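Local coordinates for protein PTS system glucose-specific EIIA component (Mycoplasma capricolum, PDB 2GPR) that accepts a phosphoryl group from phospho-HPr on a histidine and passes it to the EIIB domain during glucose uptake through the phosphotransferase system, at residues Glu74-Gly80 and Ser124-Asn130; Ala49-Lys54 and Gly66-Lys70; Cys14-Thr20 and Phe38-Ser44; Thr61-Phe65 and Phe91-Val95. All coordinates share one frame; numbering follows the deposited sequence.

Interaction 1: residues Glu74-Gly80 and Ser124-Asn130; sequences EILLHIG and SPIIFTN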
loop_
_atom_site.group_PDB
_atom_site.type_symbol
_atom_site.label_atom_id
_atom_site.label_comp_id
_atom_site.label_asym_id
_atom_site.label_seq_id
_atom_site.Cartn_x
_atom_site.Cartn_y
_atom_site.Cartn_z
ATOM N N GLU A 74 5.332 2.319 10.162
ATOM C CA GLU A 74 4.520 2.954 9.148
ATOM C C GLU A 74 4.620 2.232 7.852
ATOM O O GLU A 74 5.712 1.973 7.369
ATOM C CB GLU A 74 4.890 4.413 8.816
ATOM C CG GLU A 74 4.123 5.439 9.657
ATOM C CD GLU A 74 4.957 6.672 9.868
ATOM O OE1 GLU A 74 5.877 6.510 10.780
ATOM O OE2 GLU A 74 4.873 7.659 9.199
ATOM N N ILE A 75 3.489 2.015 7.245
ATOM C CA ILE A 75 3.495 1.426 5.980
ATOM C C ILE A 75 2.893 2.365 4.944
ATOM O O ILE A 75 1.850 3.003 5.148
ATOM C CB ILE A 75 2.773 0.126 6.116
ATOM C CG1 ILE A 75 2.492 -0.488 4.784
ATOM C CG2 ILE A 75 1.470 0.312 6.851
ATOM C CD1 ILE A 75 1.059 -0.993 4.742
ATOM N N LEU A 76 3.563 2.490 3.822
ATOM C CA LEU A 76 3.076 3.318 2.742
ATOM C C LEU A 76 2.468 2.536 1.541
ATOM O O LEU A 76 3.065 1.607 0.983
ATOM C CB LEU A 76 4.174 4.324 2.326
ATOM C CG LEU A 76 3.843 5.240 1.163
ATOM C CD1 LEU A 76 3.344 6.575 1.684
ATOM C CD2 LEU A 76 5.130 5.494 0.392
ATOM N N LEU A 77 1.250 2.924 1.166
ATOM C CA LEU A 77 0.523 2.464 -0.007
ATOM C C LEU A 77 0.659 3.603 -1.028
ATOM O O LEU A 77 0.327 4.749 -0.741
ATOM C CB LEU A 77 -0.987 2.276 0.305
ATOM C CG LEU A 77 -1.844 1.458 -0.671
ATOM C CD1 LEU A 77 -3.181 2.136 -0.907
ATOM C CD2 LEU A 77 -1.168 0.977 -1.965
ATOM N N HIS A 78 1.171 3.293 -2.203
ATOM C CA HIS A 78 1.411 4.255 -3.199
ATOM C C HIS A 78 0.899 3.769 -4.502
ATOM O O HIS A 78 1.473 2.845 -5.042
ATOM C CB HIS A 78 2.898 4.420 -3.253
ATOM C CG HIS A 78 3.335 5.454 -4.223
ATOM N ND1 HIS A 78 3.156 5.264 -5.590
ATOM C CD2 HIS A 78 4.007 6.630 -4.023
ATOM C CE1 HIS A 78 3.714 6.304 -6.181
ATOM N NE2 HIS A 78 4.213 7.153 -5.277
ATOM N N ILE A 79 -0.246 4.322 -4.961
ATOM C CA ILE A 79 -0.835 3.855 -6.169
ATOM C C ILE A 79 -0.026 4.217 -7.371
ATOM O O ILE A 79 0.246 5.388 -7.592
ATOM C CB ILE A 79 -2.279 4.249 -6.356
ATOM C CG1 ILE A 79 -3.097 3.689 -5.207
ATOM C CG2 ILE A 79 -2.790 3.676 -7.706
ATOM C CD1 ILE A 79 -3.044 4.553 -3.975
ATOM N N GLY A 80 0.323 3.188 -8.182
ATOM C CA GLY A 80 1.097 3.350 -9.416
ATOM C C GLY A 80 2.438 4.063 -9.211
ATOM O O GLY A 80 3.039 4.047 -8.155
ATOM N N SER A 124 1.343 -0.776 -7.834
ATOM C CA SER A 124 1.322 -0.013 -6.599
ATOM C C SER A 124 2.159 -0.567 -5.469
ATOM O O SER A 124 1.879 -1.634 -4.975
ATOM C CB SER A 124 -0.103 0.192 -6.144
ATOM O OG SER A 124 -0.850 0.881 -7.162
ATOM N N PRO A 125 3.121 0.230 -4.989
ATOM C CA PRO A 125 3.985 -0.240 -3.941
ATOM C C PRO A 125 3.453 -0.135 -2.518
ATOM O O PRO A 125 2.774 0.825 -2.124
ATOM C CB PRO A 125 5.306 0.477 -4.119
ATOM C CG PRO A 125 5.239 1.235 -5.434
ATOM C CD PRO A 125 3.811 1.165 -5.916
ATOM N N ILE A 126 3.804 -1.151 -1.727
ATOM C CA ILE A 126 3.467 -1.258 -0.307
ATOM C C ILE A 126 4.772 -1.305 0.482
ATOM O O ILE A 126 5.443 -2.352 0.554
ATOM C CB ILE A 126 2.674 -2.555 0.012
ATOM C CG1 ILE A 126 1.536 -2.812 -0.965
ATOM C CG2 ILE A 126 2.133 -2.516 1.438
ATOM C CD1 ILE A 126 0.578 -1.636 -1.067
ATOM N N ILE A 127 5.189 -0.203 1.055
ATOM C CA ILE A 127 6.451 -0.284 1.750
ATOM C C ILE A 127 6.346 0.085 3.167
ATOM O O ILE A 127 5.568 0.919 3.544
ATOM C CB ILE A 127 7.509 0.597 1.108
ATOM C CG1 ILE A 127 6.908 1.930 0.725
ATOM C CG2 ILE A 127 8.151 -0.031 -0.135
ATOM C CD1 ILE A 127 7.967 3.025 0.831
ATOM N N PHE A 128 7.153 -0.543 3.955
ATOM C CA PHE A 128 7.220 -0.193 5.337
ATOM C C PHE A 128 8.289 0.870 5.455
ATOM O O PHE A 128 9.529 0.606 5.232
ATOM C CB PHE A 128 7.530 -1.375 6.259
ATOM C CG PHE A 128 6.607 -2.527 6.036
ATOM C CD1 PHE A 128 6.734 -3.304 4.887
ATOM C CD2 PHE A 128 5.590 -2.816 6.943
ATOM C CE1 PHE A 128 5.830 -4.334 4.631
ATOM C CE2 PHE A 128 4.735 -3.898 6.740
ATOM C CZ PHE A 128 4.834 -4.634 5.560
ATOM N N THR A 129 7.775 2.099 5.679
ATOM C CA THR A 129 8.613 3.243 5.825
ATOM C C THR A 129 9.238 3.280 7.221
ATOM O O THR A 129 10.188 3.986 7.493
ATOM C CB THR A 129 7.879 4.526 5.415
ATOM O OG1 THR A 129 8.433 4.981 4.158
ATOM C CG2 THR A 129 7.978 5.608 6.527
ATOM N N ASN A 130 8.712 2.441 8.089
ATOM C CA ASN A 130 9.215 2.343 9.408
ATOM C C ASN A 130 8.738 1.059 10.091
ATOM O O ASN A 130 7.557 0.790 10.208
ATOM C CB ASN A 130 8.904 3.613 10.168
ATOM C CG ASN A 130 9.192 3.486 11.649
ATOM O OD1 ASN A 130 8.600 4.204 12.484
ATOM N ND2 ASN A 130 10.071 2.582 12.004
#
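Ile126 sits between Ile75 and Leu77 and builds the apolar centre of two neighbouring antiparallel strands, deep in the beta-sandwich of EIIA-Glc. Its two branches divide the work. CG2 lies beside CD1 of Ile75 (3.8 Å), whereas the longer branch, with CG1 turned anti to the carbonyl carbon (chi1 -46°), brings CD1 against CD2 of Leu77. Further along this face CG1 of Ile75 lies over the ring of Phe128. Branched aliphatic chains and an aromatic suit this inward side, where Phe47 and Pro50 also close over the group. On the reverse face Leu76 and Ile127 point the same way, CD2 of Leu76 meeting CD1 of Ile127 at 3.8 Å. The His78 ring rises from that side too; it is probably the histidine phosphorylated in the reaction cycle, though unmodified here, and a zinc ligand shared with glycerol kinase. ND1 of His78 makes a weak hydrogen bond to O of Gly80 (2.8 Å), within the same segment, and CD of Pro125 lies alongside.

Backbone hydrogen bonds lie between the two faces. Leu76 N hydrogen-bonds Ile127 O (2.6 Å) nearly in line with the carbonyl, and Leu76 O receives Ile127 N. Toward Asn130 a beta bulge shifts the register: Glu74 O takes Asn130 N at 3.1 Å and, weakly, Thr129 N. At the other end His78 N hydrogen-bonds Pro125 O, and the small hydroxyl of Ser124, which also hydrogen-bonds Ile122 O, receives the Gly80 amide: N to OG is 2.8 Å, with 162° at the hydrogen.

Interaction 2: residues Ala49-Lys54 and Gly66-Lys70; sequences APVSGK and GIQTK
The pairing of Lys54 with Gln68 is a hairpin contact, joining the start of strand 53-57 to the end of strand 64-68 within the large antiparallel sheet. The two residues form a hydrogen-bonded pair: Lys54 N reaches Gln68 O at 2.7 Å and Gln68 N returns to Lys54 O at 2.9 Å. Each donor is tilted 26° from the plane of the carbonyl it meets. Their long polar chains run side by side in the same direction on the partly exposed face.

Just before Lys54, Gly53 has no side chain to hold the strands apart, and its CA comes 3.0 Å from Gln68 O. That leaves room for Ile67: with CG1 beside the backbone N (chi1 -66°), CG2 falls anti to that N and lies against Gly53 CA at 3.5 Å, while the other branch carries CD1 to Ala49 CB and Pro50 CD. The Val51 side chain runs counter to that of Ile67, its CG2 against CG2 of Ile67 (3.9 Å) and CG2 of Thr69 (3.8 Å). The Thr69 hydroxyl is left to hydrogen-bond Ser71. Ser52, on the outer side, hydrogen-bonds Ala103 N instead. The arrangement is an antiparallel beta hairpin whose preceding loop, 49-52, packs on Ile67 beside Ile75 and Leu8 in the EIIA-Glc beta-sandwich.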
loop_
_atom_site.group_PDB
_atom_site.type_symbol
_atom_site.label_atom_id
_atom_site.label_comp_id
_atom_site.label_asym_id
_atom_site.label_seq_id
_atom_site.Cartn_x
_atom_site.Cartn_y
_atom_site.Cartn_z
ATOM N N ALA A 49 -7.377 -0.085 3.037
ATOM C CA ALA A 49 -6.333 -0.105 3.994
ATOM C C ALA A 49 -5.802 -1.545 4.262
ATOM O O ALA A 49 -6.542 -2.495 4.558
ATOM C CB ALA A 49 -6.832 0.562 5.270
ATOM N N PRO A 50 -4.491 -1.675 4.232
ATOM C CA PRO A 50 -3.772 -2.929 4.482
ATOM C C PRO A 50 -3.684 -3.312 5.942
ATOM O O PRO A 50 -3.459 -4.453 6.272
ATOM C CB PRO A 50 -2.359 -2.680 3.980
ATOM C CG PRO A 50 -2.307 -1.257 3.364
ATOM C CD PRO A 50 -3.704 -0.685 3.435
ATOM N N VAL A 51 -3.797 -2.321 6.809
ATOM C CA VAL A 51 -3.772 -2.460 8.262
ATOM C C VAL A 51 -4.616 -1.369 8.918
ATOM O O VAL A 51 -5.225 -0.470 8.280
ATOM C CB VAL A 51 -2.365 -2.426 8.850
ATOM C CG1 VAL A 51 -1.474 -3.483 8.213
ATOM C CG2 VAL A 51 -1.783 -1.026 8.628
ATOM N N SER A 52 -4.653 -1.427 10.213
ATOM C CA SER A 52 -5.346 -0.415 10.940
ATOM C C SER A 52 -4.345 0.540 11.550
ATOM O O SER A 52 -3.276 0.139 11.998
ATOM C CB SER A 52 -6.243 -1.028 11.952
ATOM O OG SER A 52 -6.986 -2.011 11.273
ATOM N N GLY A 53 -4.664 1.825 11.512
ATOM C CA GLY A 53 -3.763 2.838 12.061
ATOM C C GLY A 53 -4.259 4.208 11.713
ATOM O O GLY A 53 -5.440 4.357 11.392
ATOM N N LYS A 54 -3.369 5.185 11.761
ATOM C CA LYS A 54 -3.686 6.565 11.442
ATOM C C LYS A 54 -3.145 6.988 10.102
ATOM O O LYS A 54 -1.958 6.774 9.771
ATOM C CB LYS A 54 -3.076 7.472 12.461
ATOM C CG LYS A 54 -4.043 8.534 12.898
ATOM C CD LYS A 54 -3.345 9.826 13.208
ATOM C CE LYS A 54 -2.242 9.667 14.223
ATOM N NZ LYS A 54 -1.797 10.996 14.663
ATOM N N GLY A 66 -0.402 6.991 3.856
ATOM C CA GLY A 66 0.476 6.575 4.933
ATOM C C GLY A 66 -0.284 6.219 6.216
ATOM O O GLY A 66 -1.074 6.998 6.774
ATOM N N ILE A 67 -0.049 5.001 6.693
ATOM C CA ILE A 67 -0.761 4.521 7.855
ATOM C C ILE A 67 0.217 4.153 8.901
ATOM O O ILE A 67 1.232 3.508 8.645
ATOM C CB ILE A 67 -1.757 3.368 7.538
ATOM C CG1 ILE A 67 -2.922 3.858 6.642
ATOM C CG2 ILE A 67 -2.327 2.800 8.845
ATOM C CD1 ILE A 67 -3.393 2.887 5.574
ATOM N N GLN A 68 -0.053 4.625 10.071
ATOM C CA GLN A 68 0.807 4.351 11.176
ATOM C C GLN A 68 -0.004 3.579 12.196
ATOM O O GLN A 68 -1.064 4.019 12.609
ATOM C CB GLN A 68 1.459 5.688 11.687
ATOM C CG GLN A 68 2.241 5.679 13.025
ATOM C CD GLN A 68 2.159 7.037 13.746
ATOM O OE1 GLN A 68 1.202 7.314 14.523
ATOM N NE2 GLN A 68 3.121 7.923 13.441
ATOM N N THR A 69 0.437 2.352 12.470
ATOM C CA THR A 69 -0.202 1.491 13.450
ATOM C C THR A 69 0.154 1.947 14.852
ATOM O O THR A 69 1.061 2.763 15.066
ATOM C CB THR A 69 0.249 0.032 13.298
ATOM O OG1 THR A 69 1.615 -0.082 13.653
ATOM C CG2 THR A 69 0.070 -0.424 11.860
ATOM N N LYS A 70 -0.534 1.383 15.817
ATOM C CA LYS A 70 -0.259 1.750 17.178
ATOM C C LYS A 70 1.217 1.512 17.562
ATOM O O LYS A 70 1.770 2.209 18.423
ATOM C CB LYS A 70 -1.262 1.136 18.148
ATOM C CG LYS A 70 -1.096 -0.367 18.311
ATOM C CD LYS A 70 -2.295 -1.088 18.942
ATOM C CE LYS A 70 -3.552 -1.108 18.072
ATOM N NZ LYS A 70 -3.296 -1.410 16.654
#

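Interaction 3: residues Cys14-Thr20 and Phe38-Ser44; sequences CDGTIIT and FAINPKS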
loop_
_atom_site.group_PDB
_atom_site.type_symbol
_atom_site.label_atom_id
_atom_site.label_comp_id
_atom_site.label_asym_id
_atom_site.label_seq_id
_atom_site.Cartn_x
_atom_site.Cartn_y
_atom_site.Cartn_z
ATOM N N CYS A 14 -6.330 -4.142 -2.906
ATOM C CA CYS A 14 -7.111 -4.335 -4.092
ATOM C C CYS A 14 -6.954 -5.773 -4.620
ATOM O O CYS A 14 -6.224 -6.633 -4.061
ATOM C CB CYS A 14 -6.795 -3.333 -5.175
ATOM S SG CYS A 14 -5.092 -3.480 -5.652
ATOM N N ASP A 15 -7.670 -6.063 -5.668
ATOM C CA ASP A 15 -7.529 -7.359 -6.208
ATOM C C ASP A 15 -6.337 -7.282 -7.142
ATOM O O ASP A 15 -6.006 -6.201 -7.594
ATOM C CB ASP A 15 -8.847 -7.825 -6.902
ATOM C CG ASP A 15 -9.933 -8.371 -5.965
ATOM O OD1 ASP A 15 -9.661 -8.305 -4.663
ATOM O OD2 ASP A 15 -10.961 -8.877 -6.392
ATOM N N GLY A 16 -5.644 -8.400 -7.387
ATOM C CA GLY A 16 -4.485 -8.404 -8.297
ATOM C C GLY A 16 -3.385 -9.369 -7.868
ATOM O O GLY A 16 -3.615 -10.296 -7.091
ATOM N N THR A 17 -2.176 -9.124 -8.376
ATOM C CA THR A 17 -1.056 -9.964 -8.061
ATOM C C THR A 17 -0.030 -9.258 -7.218
ATOM O O THR A 17 0.470 -8.204 -7.584
ATOM C CB THR A 17 -0.337 -10.310 -9.364
ATOM O OG1 THR A 17 -1.290 -10.533 -10.361
ATOM C CG2 THR A 17 0.619 -11.494 -9.203
ATOM N N ILE A 18 0.381 -9.885 -6.148
ATOM C CA ILE A 18 1.473 -9.350 -5.407
ATOM C C ILE A 18 2.709 -9.709 -6.225
ATOM O O ILE A 18 2.803 -10.819 -6.737
ATOM C CB ILE A 18 1.530 -9.894 -3.987
ATOM C CG1 ILE A 18 0.228 -9.514 -3.246
ATOM C CG2 ILE A 18 2.765 -9.358 -3.242
ATOM C CD1 ILE A 18 -0.018 -7.992 -3.177
ATOM N N ILE A 19 3.562 -8.733 -6.476
ATOM C CA ILE A 19 4.786 -8.906 -7.227
ATOM C C ILE A 19 5.838 -8.325 -6.304
ATOM O O ILE A 19 5.463 -7.780 -5.276
ATOM C CB ILE A 19 4.727 -8.146 -8.575
ATOM C CG1 ILE A 19 4.700 -6.622 -8.353
ATOM C CG2 ILE A 19 3.459 -8.496 -9.339
ATOM C CD1 ILE A 19 3.884 -5.913 -9.419
ATOM N N THR A 20 7.123 -8.406 -6.663
ATOM C CA THR A 20 8.213 -7.885 -5.832
ATOM C C THR A 20 8.553 -6.473 -6.200
ATOM O O THR A 20 8.083 -5.973 -7.228
ATOM C CB THR A 20 9.492 -8.770 -5.871
ATOM O OG1 THR A 20 9.972 -8.930 -7.205
ATOM C CG2 THR A 20 9.243 -10.139 -5.244
ATOM N N PHE A 38 6.490 -4.881 -0.740
ATOM C CA PHE A 38 6.209 -5.454 -2.047
ATOM C C PHE A 38 5.293 -4.540 -2.907
ATOM O O PHE A 38 5.191 -3.354 -2.678
ATOM C CB PHE A 38 5.601 -6.800 -1.893
ATOM C CG PHE A 38 4.475 -6.680 -0.916
ATOM C CD1 PHE A 38 4.719 -6.699 0.454
ATOM C CD2 PHE A 38 3.170 -6.483 -1.349
ATOM C CE1 PHE A 38 3.702 -6.552 1.388
ATOM C CE2 PHE A 38 2.125 -6.342 -0.428
ATOM C CZ PHE A 38 2.394 -6.366 0.940
ATOM N N ALA A 39 4.651 -5.076 -3.923
ATOM C CA ALA A 39 3.804 -4.271 -4.777
ATOM C C ALA A 39 2.582 -5.049 -5.270
ATOM O O ALA A 39 2.346 -6.207 -4.973
ATOM C CB ALA A 39 4.587 -3.653 -5.941
ATOM N N ILE A 40 1.792 -4.376 -5.996
ATOM C CA ILE A 40 0.622 -4.961 -6.439
ATOM C C ILE A 40 0.243 -4.443 -7.787
ATOM O O ILE A 40 0.388 -3.256 -8.091
ATOM C CB ILE A 40 -0.525 -4.925 -5.377
ATOM C CG1 ILE A 40 -1.601 -6.006 -5.667
ATOM C CG2 ILE A 40 -1.198 -3.552 -5.214
ATOM C CD1 ILE A 40 -2.631 -6.184 -4.534
ATOM N N ASN A 41 -0.148 -5.423 -8.623
ATOM C CA ASN A 41 -0.724 -5.222 -9.928
ATOM C C ASN A 41 -2.234 -5.165 -9.720
ATOM O O ASN A 41 -2.916 -6.231 -9.623
ATOM C CB ASN A 41 -0.364 -6.327 -10.895
ATOM C CG ASN A 41 0.181 -5.696 -12.104
ATOM O OD1 ASN A 41 -0.383 -4.702 -12.582
ATOM N ND2 ASN A 41 1.413 -6.074 -12.428
ATOM N N PRO A 42 -2.732 -3.918 -9.563
ATOM C CA PRO A 42 -4.124 -3.694 -9.323
ATOM C C PRO A 42 -5.006 -4.225 -10.453
ATOM O O PRO A 42 -4.885 -3.838 -11.607
ATOM C CB PRO A 42 -4.335 -2.177 -9.183
ATOM C CG PRO A 42 -3.041 -1.519 -9.617
ATOM C CD PRO A 42 -2.033 -2.637 -9.839
ATOM N N LYS A 43 -5.888 -5.123 -10.073
ATOM C CA LYS A 43 -6.876 -5.659 -10.947
ATOM C C LYS A 43 -8.117 -4.855 -10.764
ATOM O O LYS A 43 -8.835 -4.627 -11.737
ATOM C CB LYS A 43 -7.221 -7.090 -10.656
ATOM C CG LYS A 43 -6.143 -8.064 -11.042
ATOM C CD LYS A 43 -6.639 -9.485 -10.841
ATOM C CE LYS A 43 -5.537 -10.531 -10.880
ATOM N NZ LYS A 43 -5.137 -10.857 -12.256
ATOM N N SER A 44 -8.396 -4.484 -9.493
ATOM C CA SER A 44 -9.581 -3.681 -9.120
ATOM C C SER A 44 -9.282 -2.179 -8.974
ATOM O O SER A 44 -8.166 -1.753 -9.108
ATOM C CB SER A 44 -10.377 -4.230 -7.937
ATOM O OG SER A 44 -9.642 -4.087 -6.734
#
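Strands 16-19 and 38-42 run antiparallel, their axes 4.6 Å apart at the closest and 156° from each other in direction, with paired backbone N-H...O=C hydrogen bonds between Thr17 and Asn41 and between Ile19 and Ala39. On the inward face Ile18 crosses both Phe38 and Ile40. CG1 of Ile18 is anti to the carbonyl carbon (chi1 -61°) and carries CD1 to CD1 of Ile40; this leaves CG2 anti to the backbone N, where it comes up obliquely to CD2 of Phe38 at 3.5 Å. Val150 covers Ile18 and Phe38 from outside the pair. The other face is mixed: CG1 of Ile19 lies on the small CB of Ala39, and its CD1 packs near the side-chain ND2 of Asn41.

This pair forms one end of the seven-stranded antiparallel sheet in the EIIA-Glc beta-sandwich, strand 16-19 forming an edge while 36-42 continues to strand 124-130. At the start of strand 16-19, Gly16 lets the chains close in: its CA stands 3.0 Å from Asn41 O, and the aliphatic part of Lys43 runs over it, CG at 3.2 Å. The ammonium end of Lys43 then forms a salt bridge with Glu143, which also hydrogen-bonds the Thr17 hydroxyl. Beyond the ladder, Cys14 turns SG toward Pro42 CB, a compact apolar fit at 3.8 Å. Lys43 N hydrogen-bonds Asp15 O from above the carbonyl plane, and Asp15 N points almost straight at OG of Ser44, 3.0 Å away at 175°.

Interaction 4: residues Thr61-Phe65 and Phe91-Val95; sequences TKHAF and FESFV
Phe91 and His63 meet where two layers of the EIIA-Glc beta-sandwich pack: strand 91-93 belongs to a three-stranded sheet, the turn at 61-63 leads into strand 64-68 of the large one, and no backbone ladder joins them. CE2 of the Phe91 ring comes to CB of His63 at 3.6 Å. The broad ring thus backs the beta-carbon of His63, whose imidazole leads away from the contact; His63 probably matters for phospho-donor activity and probably shares a zinc ion with glycerol kinase. Thr83 touches both Phe91 and His63. CB of Lys62 lies on CB of Phe91, and its CG and CD pass beside CB of Ser93. A backbone carbonyl, Thr61 O, stands over one face of the Phe91 ring.

A second patch is made by Phe65 and Val95, which cross, CG2 of Val95 standing 3.6 Å from CE1 of Phe65. With CG1 anti to the carbonyl carbon (chi1 -75°), CG2 is the methyl turned to the Phe65 ring. Ser93 CB approaches Phe65 at the ring edge, near its plane. Leu55 touches Phe65 and Val95 from strand 53-57.

The polar contacts centre on Lys62 and Ser93. The long, flexible Lys62 chain, bent at its last two torsions, brings NZ to O of Phe91 at 3.0 Å, arriving from above the carbonyl plane; NZ also hydrogen-bonds Gly88 O, its stronger partner. Glu92 OE2 is 5.5 Å from Lys62 NZ, near enough perhaps to favour the positive charge. Within its own segment Ser93 OG donates to Val95 O, 3.1 Å away and on a lone pair.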
loop_
_atom_site.group_PDB
_atom_site.type_symbol
_atom_site.label_atom_id
_atom_site.label_comp_id
_atom_site.label_asym_id
_atom_site.label_seq_id
_atom_site.Cartn_x
_atom_site.Cartn_y
_atom_site.Cartn_z
ATOM N N THR A 61 -3.365 15.178 -3.631
ATOM C CA THR A 61 -3.243 14.479 -4.869
ATOM C C THR A 61 -3.839 13.058 -4.803
ATOM O O THR A 61 -4.078 12.414 -5.815
ATOM C CB THR A 61 -1.796 14.554 -5.331
ATOM O OG1 THR A 61 -0.981 14.170 -4.239
ATOM C CG2 THR A 61 -1.510 15.990 -5.811
ATOM N N LYS A 62 -4.073 12.589 -3.584
ATOM C CA LYS A 62 -4.735 11.316 -3.288
ATOM C C LYS A 62 -4.104 10.053 -3.865
ATOM O O LYS A 62 -4.785 9.049 -4.054
ATOM C CB LYS A 62 -6.181 11.449 -3.762
ATOM C CG LYS A 62 -6.854 12.669 -3.144
ATOM C CD LYS A 62 -8.148 13.101 -3.820
ATOM C CE LYS A 62 -7.951 14.114 -4.969
ATOM N NZ LYS A 62 -8.790 13.818 -6.176
ATOM N N HIS A 63 -2.822 10.104 -4.153
ATOM C CA HIS A 63 -2.149 9.000 -4.830
ATOM C C HIS A 63 -1.344 8.108 -3.889
ATOM O O HIS A 63 -0.801 7.084 -4.330
ATOM C CB HIS A 63 -1.199 9.557 -5.915
ATOM C CG HIS A 63 -0.100 10.342 -5.249
ATOM N ND1 HIS A 63 -0.374 11.475 -4.475
ATOM C CD2 HIS A 63 1.243 10.117 -5.173
ATOM C CE1 HIS A 63 0.791 11.922 -3.979
ATOM N NE2 HIS A 63 1.787 11.142 -4.396
ATOM N N ALA A 64 -1.208 8.542 -2.629
ATOM C CA ALA A 64 -0.411 7.792 -1.688
ATOM C C ALA A 64 -0.987 7.867 -0.262
ATOM O O ALA A 64 -1.441 8.899 0.155
ATOM C CB ALA A 64 1.006 8.290 -1.792
ATOM N N PHE A 65 -1.018 6.756 0.486
ATOM C CA PHE A 65 -1.612 6.802 1.782
ATOM C C PHE A 65 -0.684 6.239 2.803
ATOM O O PHE A 65 -0.274 5.126 2.643
ATOM C CB PHE A 65 -2.918 5.986 1.738
ATOM C CG PHE A 65 -3.903 6.591 0.779
ATOM C CD1 PHE A 65 -4.736 7.626 1.207
ATOM C CD2 PHE A 65 -3.911 6.270 -0.578
ATOM C CE1 PHE A 65 -5.619 8.269 0.329
ATOM C CE2 PHE A 65 -4.803 6.887 -1.466
ATOM C CZ PHE A 65 -5.667 7.885 -1.013
ATOM N N PHE A 91 -8.447 9.971 -9.061
ATOM C CA PHE A 91 -8.511 9.540 -7.684
ATOM C C PHE A 91 -9.738 10.152 -7.024
ATOM O O PHE A 91 -10.009 11.318 -7.211
ATOM C CB PHE A 91 -7.232 10.010 -6.922
ATOM C CG PHE A 91 -5.971 9.488 -7.541
ATOM C CD1 PHE A 91 -5.511 10.007 -8.755
ATOM C CD2 PHE A 91 -5.216 8.501 -6.896
ATOM C CE1 PHE A 91 -4.332 9.531 -9.329
ATOM C CE2 PHE A 91 -4.049 7.981 -7.468
ATOM C CZ PHE A 91 -3.625 8.501 -8.695
ATOM N N GLU A 92 -10.481 9.364 -6.280
ATOM C CA GLU A 92 -11.640 9.806 -5.521
ATOM C C GLU A 92 -11.391 9.292 -4.160
ATOM O O GLU A 92 -11.525 8.106 -3.947
ATOM C CB GLU A 92 -12.941 9.163 -6.035
ATOM C CG GLU A 92 -13.902 10.152 -6.732
ATOM C CD GLU A 92 -14.161 11.419 -5.934
ATOM O OE1 GLU A 92 -14.387 11.415 -4.722
ATOM O OE2 GLU A 92 -14.097 12.532 -6.673
ATOM N N SER A 93 -10.862 10.110 -3.285
ATOM C CA SER A 93 -10.511 9.582 -1.978
ATOM C C SER A 93 -11.705 9.555 -1.055
ATOM O O SER A 93 -12.740 10.224 -1.337
ATOM C CB SER A 93 -9.343 10.313 -1.322
ATOM O OG SER A 93 -9.805 11.185 -0.308
ATOM N N PHE A 94 -11.546 8.798 0.053
ATOM C CA PHE A 94 -12.615 8.723 1.017
ATOM C C PHE A 94 -12.135 8.987 2.417
ATOM O O PHE A 94 -12.906 8.811 3.401
ATOM C CB PHE A 94 -13.360 7.394 0.952
ATOM C CG PHE A 94 -13.934 7.147 -0.396
ATOM C CD1 PHE A 94 -15.175 7.675 -0.739
ATOM C CD2 PHE A 94 -13.212 6.432 -1.346
ATOM C CE1 PHE A 94 -15.696 7.439 -2.007
ATOM C CE2 PHE A 94 -13.722 6.198 -2.623
ATOM C CZ PHE A 94 -14.965 6.724 -2.956
ATOM N N VAL A 95 -10.873 9.427 2.474
ATOM C CA VAL A 95 -10.181 9.630 3.717
ATOM C C VAL A 95 -9.467 10.975 3.764
ATOM O O VAL A 95 -9.230 11.623 2.733
ATOM C CB VAL A 95 -9.155 8.486 3.841
ATOM C CG1 VAL A 95 -9.855 7.171 4.207
ATOM C CG2 VAL A 95 -8.471 8.325 2.481
#

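In the fold
Interaction 1 lies nearest the middle of the chain, about 4 Å from its centre, and the other three contacts all touch it. Probable hydrogen bonds make the joins: Ser124 N to Ile40 O (2.7 Å) toward interaction 3, Ile75 N to Ile67 O (3.0 Å) toward interaction 2, and Ile79 N to His63 O (2.9 Å) toward interaction 4. That last bond ties together the chains carrying the two histidines of the predicted active site, whose side chains are about 4 Å apart. Interactions 2 and 4 use successive parts of strand 64-68. Interactions 2 and 3 have centres about 19 Å apart, on opposite sides of the chain's centre, linked through the same sheet.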